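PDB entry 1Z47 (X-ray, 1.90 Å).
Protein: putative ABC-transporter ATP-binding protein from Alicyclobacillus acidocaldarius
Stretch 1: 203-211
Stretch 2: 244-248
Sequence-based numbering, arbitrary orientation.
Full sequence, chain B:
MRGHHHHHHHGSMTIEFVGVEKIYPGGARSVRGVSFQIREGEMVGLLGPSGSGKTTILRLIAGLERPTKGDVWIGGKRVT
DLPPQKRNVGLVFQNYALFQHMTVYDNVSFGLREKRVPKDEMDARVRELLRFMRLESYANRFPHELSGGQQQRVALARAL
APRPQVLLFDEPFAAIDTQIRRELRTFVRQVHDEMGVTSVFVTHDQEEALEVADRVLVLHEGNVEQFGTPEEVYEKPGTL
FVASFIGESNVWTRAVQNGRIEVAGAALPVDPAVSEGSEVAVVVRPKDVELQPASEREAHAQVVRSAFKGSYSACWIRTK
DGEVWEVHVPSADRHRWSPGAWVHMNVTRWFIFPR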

ATOM      1  N   THR B 203       0.017  -6.107  11.155  1.00 36.14           N
ATOM      2  CA  THR B 203       0.191  -5.620   9.790  1.00 35.44           C
ATOM      3  C   THR B 203       1.288  -6.348   9.000  1.00 34.13           C
ATOM      4  O   THR B 203       2.293  -6.794   9.554  1.00 32.85           O
ATOM      5  CB  THR B 203       0.484  -4.097   9.785  1.00 40.35           C
ATOM      6  OG1 THR B 203       0.512  -3.618   8.438  1.00 35.81           O
ATOM      7  CG2 THR B 203       1.804  -3.803  10.438  1.00 39.60           C
ATOM      8  N   HIS B 204       1.079  -6.483   7.696  1.00 31.78           N
ATOM      9  CA  HIS B 204       2.080  -7.107   6.845  1.00 32.63           C
ATOM     10  C   HIS B 204       2.666  -6.037   5.917  1.00 31.35           C
ATOM     11  O   HIS B 204       3.438  -6.339   4.995  1.00 36.31           O
ATOM     12  CB  HIS B 204       1.461  -8.268   6.045  1.00 38.06           C
ATOM     13  CG  HIS B 204       0.238  -7.885   5.259  1.00 43.59           C
ATOM     14  ND1 HIS B 204       0.283  -7.040   4.172  1.00 43.44           N
ATOM     15  CD2 HIS B 204      -1.063  -8.247   5.399  1.00 44.76           C
ATOM     16  CE1 HIS B 204      -0.934  -6.896   3.674  1.00 43.23           C
ATOM     17  NE2 HIS B 204      -1.769  -7.620   4.400  1.00 42.95           N
ATOM     18  N   ASP B 205       2.320  -4.779   6.204  1.00 31.02           N
ATOM     19  CA  ASP B 205       2.747  -3.603   5.425  1.00 32.63           C
ATOM     20  C   ASP B 205       3.790  -2.782   6.203  1.00 33.12           C
ATOM     21  O   ASP B 205       3.449  -2.018   7.102  1.00 27.68           O
ATOM     22  CB  ASP B 205       1.534  -2.712   5.129  1.00 34.76           C
ATOM     23  CG  ASP B 205       1.871  -1.548   4.202  1.00 40.06           C
ATOM     24  OD1 ASP B 205       3.072  -1.203   4.063  1.00 38.19           O
ATOM     25  OD2 ASP B 205       0.922  -0.978   3.610  1.00 44.53           O
ATOM     26  N   GLN B 206       5.059  -2.908   5.835  1.00 33.70           N
ATOM     27  CA  GLN B 206       6.081  -2.196   6.577  1.00 32.60           C
ATOM     28  C   GLN B 206       5.896  -0.680   6.553  1.00 35.83           C
ATOM     29  O   GLN B 206       6.210  -0.007   7.530  1.00 34.67           O
ATOM     30  CB  GLN B 206       7.475  -2.599   6.072  1.00 38.22           C
ATOM     31  CG  GLN B 206       7.760  -2.342   4.586  1.00 35.90           C
ATOM     32  CD  GLN B 206       8.099  -0.892   4.288  1.00 38.46           C
ATOM     33  OE1 GLN B 206       8.797  -0.226   5.064  1.00 39.25           O
ATOM     34  NE2 GLN B 206       7.637  -0.404   3.148  1.00 37.93           N
ATOM     35  N   GLU B 207       5.362  -0.137   5.463  1.00 34.68           N
ATOM     36  CA  GLU B 207       5.173   1.311   5.401  1.00 35.18           C
ATOM     37  C   GLU B 207       4.197   1.758   6.477  1.00 35.07           C
ATOM     38  O   GLU B 207       4.419   2.765   7.144  1.00 36.11           O
ATOM     39  CB  GLU B 207       4.644   1.736   4.027  1.00 42.09           C
ATOM     40  CG  GLU B 207       4.959   3.182   3.673  1.00 45.51           C
ATOM     41  CD  GLU B 207       3.720   3.978   3.336  1.00 57.14           C
ATOM     42  OE1 GLU B 207       3.012   4.395   4.276  1.00 57.27           O
ATOM     43  OE2 GLU B 207       3.446   4.180   2.128  1.00 60.91           O
ATOM     44  N   GLU B 208       3.113   1.002   6.648  1.00 33.08           N
ATOM     45  CA  GLU B 208       2.118   1.328   7.667  1.00 36.19           C
ATOM     46  C   GLU B 208       2.757   1.298   9.059  1.00 39.14           C
ATOM     47  O   GLU B 208       2.475   2.151   9.907  1.00 34.67           O
ATOM     48  CB  GLU B 208       0.959   0.332   7.630  1.00 38.08           C
ATOM     49  CG  GLU B 208      -0.041   0.540   8.749  1.00 42.63           C
ATOM     50  CD  GLU B 208      -1.185  -0.472   8.749  1.00 50.87           C
ATOM     51  OE1 GLU B 208      -0.976  -1.639   8.346  1.00 50.79           O
ATOM     52  OE2 GLU B 208      -2.301  -0.095   9.177  1.00 57.01           O
ATOM     53  N   ALA B 209       3.615   0.311   9.291  1.00 35.28           N
ATOM     54  CA  ALA B 209       4.277   0.195  10.587  1.00 40.12           C
ATOM     55  C   ALA B 209       5.172   1.414  10.870  1.00 36.98           C
ATOM     56  O   ALA B 209       5.127   1.981  11.952  1.00 40.15           O
ATOM     57  CB  ALA B 209       5.088  -1.104  10.649  1.00 38.73           C
ATOM     58  N   LEU B 210       5.977   1.821   9.902  1.00 35.25           N
ATOM     59  CA  LEU B 210       6.857   2.976  10.107  1.00 37.52           C
ATOM     60  C   LEU B 210       6.056   4.246  10.341  1.00 40.28           C
ATOM     61  O   LEU B 210       6.455   5.126  11.113  1.00 36.20           O
ATOM     62  CB  LEU B 210       7.755   3.221   8.886  1.00 32.37           C
ATOM     63  CG  LEU B 210       8.783   2.157   8.474  1.00 37.82           C
ATOM     64  CD1 LEU B 210       9.397   2.572   7.123  1.00 38.24           C
ATOM     65  CD2 LEU B 210       9.868   1.998   9.538  1.00 33.17           C
ATOM     66  N   GLU B 211       4.929   4.342   9.651  1.00 39.21           N
ATOM     67  CA  GLU B 211       4.094   5.520   9.742  1.00 39.98           C
ATOM     68  C   GLU B 211       3.401   5.783  11.067  1.00 42.44           C
ATOM     69  O   GLU B 211       3.359   6.931  11.530  1.00 43.66           O
ATOM     70  CB  GLU B 211       3.026   5.475   8.668  1.00 43.84           C
ATOM     71  CG  GLU B 211       1.966   6.525   8.889  1.00 48.33           C
ATOM     72  CD  GLU B 211       1.949   7.577   7.815  1.00 51.15           C
ATOM     73  OE1 GLU B 211       3.014   7.875   7.223  1.00 57.74           O
ATOM     74  OE2 GLU B 211       0.856   8.118   7.577  1.00 54.41           O
ATOM     75  N   SER B 244      15.651  -6.779   4.693  1.00 30.89           N
ATOM     76  CA  SER B 244      14.921  -7.038   3.465  1.00 32.32           C
ATOM     77  C   SER B 244      13.411  -6.858   3.602  1.00 30.20           C
ATOM     78  O   SER B 244      12.713  -6.785   2.606  1.00 35.03           O
ATOM     79  CB  SER B 244      15.204  -8.472   3.009  1.00 34.91           C
ATOM     80  OG  SER B 244      16.577  -8.740   3.129  1.00 41.77           O
ATOM     81  N   PHE B 245      12.906  -6.789   4.827  1.00 30.22           N
ATOM     82  CA  PHE B 245      11.461  -6.655   5.021  1.00 33.64           C
ATOM     83  C   PHE B 245      11.006  -5.217   5.315  1.00 34.24           C
ATOM     84  O   PHE B 245       9.851  -4.885   5.067  1.00 37.15           O
ATOM     85  CB  PHE B 245      10.998  -7.599   6.147  1.00 30.86           C
ATOM     86  CG  PHE B 245       9.527  -7.920   6.116  1.00 34.39           C
ATOM     87  CD1 PHE B 245       8.979  -8.673   5.076  1.00 32.99           C
ATOM     88  CD2 PHE B 245       8.680  -7.468   7.127  1.00 33.52           C
ATOM     89  CE1 PHE B 245       7.605  -8.976   5.040  1.00 34.48           C
ATOM     90  CE2 PHE B 245       7.306  -7.766   7.096  1.00 35.37           C
ATOM     91  CZ  PHE B 245       6.773  -8.521   6.047  1.00 33.44           C
ATOM     92  N   ILE B 246      11.900  -4.381   5.844  1.00 35.02           N
ATOM     93  CA  ILE B 246      11.583  -2.971   6.153  1.00 37.39           C
ATOM     94  C   ILE B 246      12.196  -2.101   5.058  1.00 39.87           C
ATOM     95  O   ILE B 246      13.352  -2.315   4.661  1.00 41.03           O
ATOM     96  CB  ILE B 246      12.203  -2.517   7.497  1.00 40.36           C
ATOM     97  CG1 ILE B 246      11.762  -3.439   8.627  1.00 44.01           C
ATOM     98  CG2 ILE B 246      11.807  -1.071   7.799  1.00 41.42           C
ATOM     99  CD1 ILE B 246      10.311  -3.668   8.672  1.00 49.31           C
ATOM    100  N   GLY B 247      11.436  -1.125   4.572  1.00 37.39           N
ATOM    101  CA  GLY B 247      11.934  -0.258   3.517  1.00 36.58           C
ATOM    102  C   GLY B 247      12.047  -1.088   2.255  1.00 37.32           C
ATOM    103  O   GLY B 247      11.602  -2.234   2.212  1.00 35.44           O
ATOM    104  N   GLU B 248      12.653  -0.514   1.232  1.00 35.48           N
ATOM    105  CA  GLU B 248      12.822  -1.201  -0.035  1.00 37.08           C
ATOM    106  C   GLU B 248      14.283  -1.584  -0.177  1.00 38.05           C
ATOM    107  O   GLU B 248      15.158  -0.927   0.399  1.00 37.45           O
ATOM    108  CB  GLU B 248      12.374  -0.277  -1.160  1.00 33.73           C
ATOM    109  CG  GLU B 248      10.846  -0.115  -1.152  1.00 44.58           C
ATOM    110  CD  GLU B 248      10.340   0.975  -2.073  1.00 51.92           C
ATOM    111  OE1 GLU B 248      10.187   2.123  -1.596  1.00 59.08           O
ATOM    112  OE2 GLU B 248      10.099   0.682  -3.267  1.00 55.34           O
TER

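Residues 244-248 pack against the start of the helix at 206-211, and the contact centres on one side chain, Gln206, the residue with the most area covered by the other stretch. In all, 258 Å² is buried, counting both sides.

Ser244, still helical, makes no contact with the first stretch. At Phe245 the approach begins. Its CA-to-CB bond points sideways, but with chi1 t the ring comes nearer the first stretch, where CZ of Phe245 lies 4.1 Å from the backbone O of His204. The buried ring thus meets main chain there, while the imidazole of His204 leads away. The carbonyl O of Phe245 lies 3.3 Å from CG of Gln206, a close packing contact beside the glutamine's methylene chain.

Ile246, the first residue to leave helical phi/psi, stands opposite Gln206 in register, their CA atoms 5.6 Å apart. Its branched side chain meets two residues one helical turn apart: CD1 of Ile246 lies 4.0 Å from CB of Gln206, and CG2 of Ile246 lies 4.0 Å from CD2 of Leu210. Leu210 points toward the second stretch, so two buried aliphatic side chains close this part of the contact.

Gly247 supplies the single hydrogen bond between the stretches. Its N donates to OE1 of Gln206 at 2.8 Å, with an N-H...O angle of 157°. Gln206 reaches it with chi1 and chi2 both p, a bent course that brings the amide to the backbone; its aliphatic part packs while its carbonyl oxygen accepts the bond. The positive phi of Gly247 (69°) favours glycine. Glu248 then leaves the contact.

Behind this surface, Asp205 points away and caps the helix, its OD1 accepting weak bonds from N of Glu207 (2.9 Å) and N of Glu208 (3.4 Å).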